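Local atomic coordinates of anastral spindle 2, SAS 4 (Drosophila melanogaster, PDB entry 4BY2), a protein that binds, through its Sas-4 TCP domain, a fused Ana2 proline-rich motif, and probably serves as an adaptor in centriole assembly. Residues Asp73-Leu85 and Ile88-Phe100. Residues are numbered along the deposited sequence; the frame is centred on the assembly and turned at random.
Sequences DGSKDIWYPNGNL and ISADGMNLRMLYF
The Asn84 amide meets two rings, Phe100 through OD1 and Tyr99 through ND2, and is turned differently to each: nearly coplanar with Phe100 (planes 5° apart), whose edge OD1 meets at CD2, 3.2 Å away, and almost perpendicular to Tyr99, whose CD1 is 3.6 Å from Asn84 ND2. On one face of the Tyr99 ring Met97 CG sits toward the rim. The sulfur of Met97 makes an oblique Met-aromatic contact with the Tyr80 ring, while Asn84 O lies at the edge of that ring, in its plane.

A chi1 of -64° sets Asn84 CG beside its own backbone N, which carries the amide to Tyr99 and Phe100; there OD1 accepts a bent bond (139° at the hydrogen) from Phe100 N at 3.2 Å. With an alanine here, Phe100 N and Met12 O would probably lose their amide partner, and a gap is likely to open beside Tyr99.

Within the Sas-4 part, strand 85-88 runs antiparallel to 76-79 on one side and to 94-98 on the other, with one hydrogen-bonded pair to each described here. Leu98 N reaches Leu85 O at 2.8 Å, and Ile88 N reaches Lys76 O at 2.8 Å. Near the Lys76-Ile88 pair, CD1 of Ile78 and CD1 of Ile88 touch at 3.7 Å.

Backbone bonds thus join the shared strand to both neighbours in this TCP-domain sheet. Just after the Tyr80-Gly83 turn, the Asn84 amide has both polar atoms engaged, OD1 by Phe100 N and ND2 by Met12 O of the Ana2 part of this engineered fusion, which probably fixes its rotation.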
loop_
_atom_site.group_PDB
_atom_site.type_symbol
_atom_site.label_atom_id
_atom_site.label_comp_id
_atom_site.label_asym_id
_atom_site.label_seq_id
_atom_site.Cartn_x
_atom_site.Cartn_y
_atom_site.Cartn_z
ATOM N N ASP A 73 -20.382 15.321 23.253
ATOM C CA ASP A 73 -18.960 15.676 23.294
ATOM C C ASP A 73 -18.515 16.576 22.127
ATOM O O ASP A 73 -17.503 17.272 22.243
ATOM C CB ASP A 73 -18.085 14.412 23.388
ATOM C CG ASP A 73 -18.161 13.491 22.183
ATOM O OD1 ASP A 73 -19.262 12.971 21.902
ATOM O OD2 ASP A 73 -17.109 13.251 21.555
ATOM N N GLY A 74 -19.271 16.551 21.030
ATOM C CA GLY A 74 -18.990 17.335 19.834
ATOM C C GLY A 74 -18.721 16.498 18.598
ATOM O O GLY A 74 -18.628 17.045 17.495
ATOM N N SER A 75 -18.581 15.163 18.777
ATOM C CA SER A 75 -18.338 14.204 17.698
ATOM C C SER A 75 -19.593 14.040 16.838
ATOM O O SER A 75 -20.699 13.978 17.374
ATOM C CB SER A 75 -17.896 12.856 18.263
ATOM O OG SER A 75 -18.874 12.297 19.124
ATOM N N LYS A 76 -19.424 13.987 15.508
ATOM C CA LYS A 76 -20.544 13.865 14.573
ATOM C C LYS A 76 -20.614 12.507 13.885
ATOM O O LYS A 76 -19.583 11.893 13.615
ATOM C CB LYS A 76 -20.509 14.994 13.526
ATOM C CG LYS A 76 -20.891 16.357 14.087
ATOM C CD LYS A 76 -20.827 17.448 13.037
ATOM C CE LYS A 76 -21.203 18.791 13.613
ATOM N NZ LYS A 76 -21.202 19.860 12.580
ATOM N N ASP A 77 -21.844 12.048 13.604
ATOM C CA ASP A 77 -22.139 10.813 12.882
ATOM C C ASP A 77 -23.126 11.179 11.772
ATOM O O ASP A 77 -24.202 11.704 12.058
ATOM C CB ASP A 77 -22.727 9.732 13.816
ATOM C CG ASP A 77 -21.895 9.380 15.040
ATOM O OD1 ASP A 77 -20.648 9.444 14.955
ATOM O OD2 ASP A 77 -22.493 9.011 16.075
ATOM N N ILE A 78 -22.731 10.981 10.506
ATOM C CA ILE A 78 -23.568 11.318 9.355
ATOM C C ILE A 78 -24.050 10.057 8.649
ATOM O O ILE A 78 -23.237 9.265 8.169
ATOM C CB ILE A 78 -22.910 12.334 8.368
ATOM C CG1 ILE A 78 -22.162 13.469 9.110
ATOM C CG2 ILE A 78 -23.958 12.896 7.391
ATOM C CD1 ILE A 78 -21.103 14.203 8.282
ATOM N N TRP A 79 -25.378 9.881 8.590
ATOM C CA TRP A 79 -26.015 8.755 7.913
ATOM C C TRP A 79 -26.443 9.214 6.527
ATOM O O TRP A 79 -27.216 10.169 6.400
ATOM C CB TRP A 79 -27.211 8.234 8.715
ATOM C CG TRP A 79 -26.844 7.667 10.052
ATOM C CD1 TRP A 79 -26.731 8.350 11.228
ATOM C CD2 TRP A 79 -26.590 6.291 10.359
ATOM N NE1 TRP A 79 -26.414 7.484 12.249
ATOM C CE2 TRP A 79 -26.333 6.211 11.746
ATOM C CE3 TRP A 79 -26.557 5.111 9.595
ATOM C CZ2 TRP A 79 -26.027 5.003 12.383
ATOM C CZ3 TRP A 79 -26.258 3.913 10.227
ATOM C CH2 TRP A 79 -25.999 3.866 11.604
ATOM N N TYR A 80 -25.890 8.569 5.492
ATOM C CA TYR A 80 -26.170 8.892 4.094
ATOM C C TYR A 80 -27.270 7.978 3.510
ATOM O O TYR A 80 -27.451 6.866 4.021
ATOM C CB TYR A 80 -24.868 8.863 3.270
ATOM C CG TYR A 80 -23.935 10.010 3.596
ATOM C CD1 TYR A 80 -24.041 11.231 2.936
ATOM C CD2 TYR A 80 -22.948 9.879 4.570
ATOM C CE1 TYR A 80 -23.194 12.298 3.242
ATOM C CE2 TYR A 80 -22.093 10.936 4.881
ATOM C CZ TYR A 80 -22.223 12.145 4.217
ATOM O OH TYR A 80 -21.386 13.192 4.525
ATOM N N PRO A 81 -28.043 8.431 2.484
ATOM C CA PRO A 81 -29.132 7.583 1.945
ATOM C C PRO A 81 -28.695 6.251 1.332
ATOM O O PRO A 81 -29.431 5.268 1.435
ATOM C CB PRO A 81 -29.810 8.483 0.904
ATOM C CG PRO A 81 -29.372 9.872 1.237
ATOM C CD PRO A 81 -27.992 9.731 1.782
ATOM N N ASN A 82 -27.495 6.219 0.715
ATOM C CA ASN A 82 -26.895 5.036 0.077
ATOM C C ASN A 82 -26.546 3.902 1.058
ATOM O O ASN A 82 -26.473 2.740 0.649
ATOM C CB ASN A 82 -25.669 5.431 -0.763
ATOM C CG ASN A 82 -24.746 6.430 -0.105
ATOM O OD1 ASN A 82 -24.392 6.313 1.071
ATOM N ND2 ASN A 82 -24.337 7.441 -0.855
ATOM N N GLY A 83 -26.339 4.252 2.328
ATOM C CA GLY A 83 -26.006 3.306 3.388
ATOM C C GLY A 83 -24.726 3.626 4.136
ATOM O O GLY A 83 -24.395 2.939 5.107
ATOM N N ASN A 84 -23.996 4.671 3.690
ATOM C CA ASN A 84 -22.735 5.108 4.292
ATOM C C ASN A 84 -22.926 5.795 5.639
ATOM O O ASN A 84 -23.924 6.492 5.850
ATOM C CB ASN A 84 -21.958 6.038 3.346
ATOM C CG ASN A 84 -21.501 5.417 2.048
ATOM O OD1 ASN A 84 -21.657 4.217 1.797
ATOM N ND2 ASN A 84 -20.928 6.237 1.180
ATOM N N LEU A 85 -21.944 5.609 6.538
ATOM C CA LEU A 85 -21.907 6.213 7.864
ATOM C C LEU A 85 -20.551 6.906 8.065
ATOM O O LEU A 85 -19.530 6.237 8.225
ATOM C CB LEU A 85 -22.206 5.167 8.964
ATOM C CG LEU A 85 -22.061 5.602 10.440
ATOM C CD1 LEU A 85 -22.973 6.783 10.790
ATOM C CD2 LEU A 85 -22.317 4.437 11.378
ATOM N N ILE A 88 -17.078 11.567 12.452
ATOM C CA ILE A 88 -16.080 12.624 12.636
ATOM C C ILE A 88 -15.822 12.800 14.131
ATOM O O ILE A 88 -16.777 12.880 14.909
ATOM C CB ILE A 88 -16.509 13.967 11.969
ATOM C CG1 ILE A 88 -16.982 13.764 10.509
ATOM C CG2 ILE A 88 -15.382 15.017 12.054
ATOM C CD1 ILE A 88 -17.808 14.905 9.921
ATOM N N SER A 89 -14.535 12.870 14.529
ATOM C CA SER A 89 -14.119 13.099 15.918
ATOM C C SER A 89 -14.459 14.543 16.322
ATOM O O SER A 89 -14.508 15.419 15.454
ATOM C CB SER A 89 -12.619 12.851 16.074
ATOM O OG SER A 89 -11.859 13.692 15.221
ATOM N N ALA A 90 -14.689 14.787 17.631
ATOM C CA ALA A 90 -15.031 16.101 18.200
ATOM C C ALA A 90 -14.114 17.240 17.714
ATOM O O ALA A 90 -14.588 18.348 17.458
ATOM C CB ALA A 90 -15.027 16.025 19.719
ATOM N N ASP A 91 -12.811 16.939 17.556
ATOM C CA ASP A 91 -11.760 17.847 17.089
ATOM C C ASP A 91 -11.756 18.036 15.562
ATOM O O ASP A 91 -11.222 19.034 15.068
ATOM C CB ASP A 91 -10.383 17.351 17.575
ATOM C CG ASP A 91 -10.233 15.837 17.568
ATOM O OD1 ASP A 91 -10.006 15.265 16.478
ATOM O OD2 ASP A 91 -10.354 15.224 18.651
ATOM N N GLY A 92 -12.340 17.076 14.843
ATOM C CA GLY A 92 -12.419 17.072 13.384
ATOM C C GLY A 92 -11.122 16.678 12.707
ATOM O O GLY A 92 -10.889 17.058 11.555
ATOM N N MET A 93 -10.269 15.906 13.415
ATOM C CA MET A 93 -8.959 15.443 12.937
ATOM C C MET A 93 -8.996 13.977 12.499
ATOM O O MET A 93 -8.276 13.602 11.573
ATOM C CB MET A 93 -7.865 15.652 14.005
ATOM C CG MET A 93 -7.738 17.082 14.492
ATOM S SD MET A 93 -7.102 18.231 13.252
ATOM C CE MET A 93 -5.354 18.042 13.500
ATOM N N ASN A 94 -9.824 13.152 13.174
ATOM C CA ASN A 94 -9.997 11.732 12.872
ATOM C C ASN A 94 -11.389 11.450 12.281
ATOM O O ASN A 94 -12.410 11.661 12.943
ATOM C CB ASN A 94 -9.707 10.869 14.101
ATOM C CG ASN A 94 -8.244 10.832 14.484
ATOM O OD1 ASN A 94 -7.598 11.865 14.709
ATOM N ND2 ASN A 94 -7.690 9.634 14.584
ATOM N N LEU A 95 -11.415 11.004 11.018
ATOM C CA LEU A 95 -12.640 10.701 10.272
ATOM C C LEU A 95 -12.662 9.238 9.838
ATOM O O LEU A 95 -11.601 8.668 9.585
ATOM C CB LEU A 95 -12.736 11.593 9.018
ATOM C CG LEU A 95 -12.760 13.106 9.229
ATOM C CD1 LEU A 95 -11.392 13.713 8.979
ATOM C CD2 LEU A 95 -13.760 13.760 8.305
ATOM N N ARG A 96 -13.865 8.632 9.743
ATOM C CA ARG A 96 -14.015 7.259 9.253
ATOM C C ARG A 96 -15.350 7.064 8.517
ATOM O O ARG A 96 -16.421 7.317 9.071
ATOM C CB ARG A 96 -13.752 6.172 10.322
ATOM C CG ARG A 96 -14.708 6.094 11.507
ATOM C CD ARG A 96 -14.338 4.943 12.432
ATOM N NE ARG A 96 -14.455 3.638 11.775
ATOM C CZ ARG A 96 -13.887 2.518 12.214
ATOM N NH1 ARG A 96 -13.147 2.526 13.315
ATOM N NH2 ARG A 96 -14.051 1.381 11.550
ATOM N N MET A 97 -15.259 6.671 7.234
ATOM C CA MET A 97 -16.406 6.427 6.365
ATOM C C MET A 97 -16.672 4.928 6.304
ATOM O O MET A 97 -15.847 4.176 5.786
ATOM C CB MET A 97 -16.162 7.016 4.960
ATOM C CG MET A 97 -17.340 6.849 3.999
ATOM S SD MET A 97 -18.684 8.049 4.208
ATOM C CE MET A 97 -18.031 9.427 3.292
ATOM N N LEU A 98 -17.813 4.500 6.863
ATOM C CA LEU A 98 -18.250 3.103 6.872
ATOM C C LEU A 98 -19.203 2.910 5.686
ATOM O O LEU A 98 -20.392 3.228 5.786
ATOM C CB LEU A 98 -18.933 2.739 8.208
ATOM C CG LEU A 98 -18.030 2.652 9.438
ATOM C CD1 LEU A 98 -18.156 3.900 10.309
ATOM C CD2 LEU A 98 -18.359 1.422 10.264
ATOM N N TYR A 99 -18.661 2.447 4.546
ATOM C CA TYR A 99 -19.413 2.233 3.306
ATOM C C TYR A 99 -20.424 1.088 3.409
ATOM O O TYR A 99 -20.302 0.227 4.284
ATOM C CB TYR A 99 -18.463 1.997 2.116
ATOM C CG TYR A 99 -17.577 3.171 1.762
ATOM C CD1 TYR A 99 -18.009 4.153 0.877
ATOM C CD2 TYR A 99 -16.280 3.264 2.258
ATOM C CE1 TYR A 99 -17.187 5.225 0.527
ATOM C CE2 TYR A 99 -15.447 4.329 1.913
ATOM C CZ TYR A 99 -15.905 5.307 1.048
ATOM O OH TYR A 99 -15.091 6.363 0.714
ATOM N N PHE A 100 -21.418 1.082 2.494
ATOM C CA PHE A 100 -22.478 0.072 2.385
ATOM C C PHE A 100 -21.933 -1.344 2.138
ATOM O O PHE A 100 -22.498 -2.312 2.653
ATOM C CB PHE A 100 -23.503 0.463 1.301
ATOM C CG PHE A 100 -22.931 0.820 -0.054
ATOM C CD1 PHE A 100 -22.753 -0.152 -1.032
ATOM C CD2 PHE A 100 -22.618 2.139 -0.370
ATOM C CE1 PHE A 100 -22.230 0.180 -2.286
ATOM C CE2 PHE A 100 -22.097 2.471 -1.623
ATOM C CZ PHE A 100 -21.911 1.490 -2.576
HETATM O O HOH W 1 -17.900 9.917 16.386
#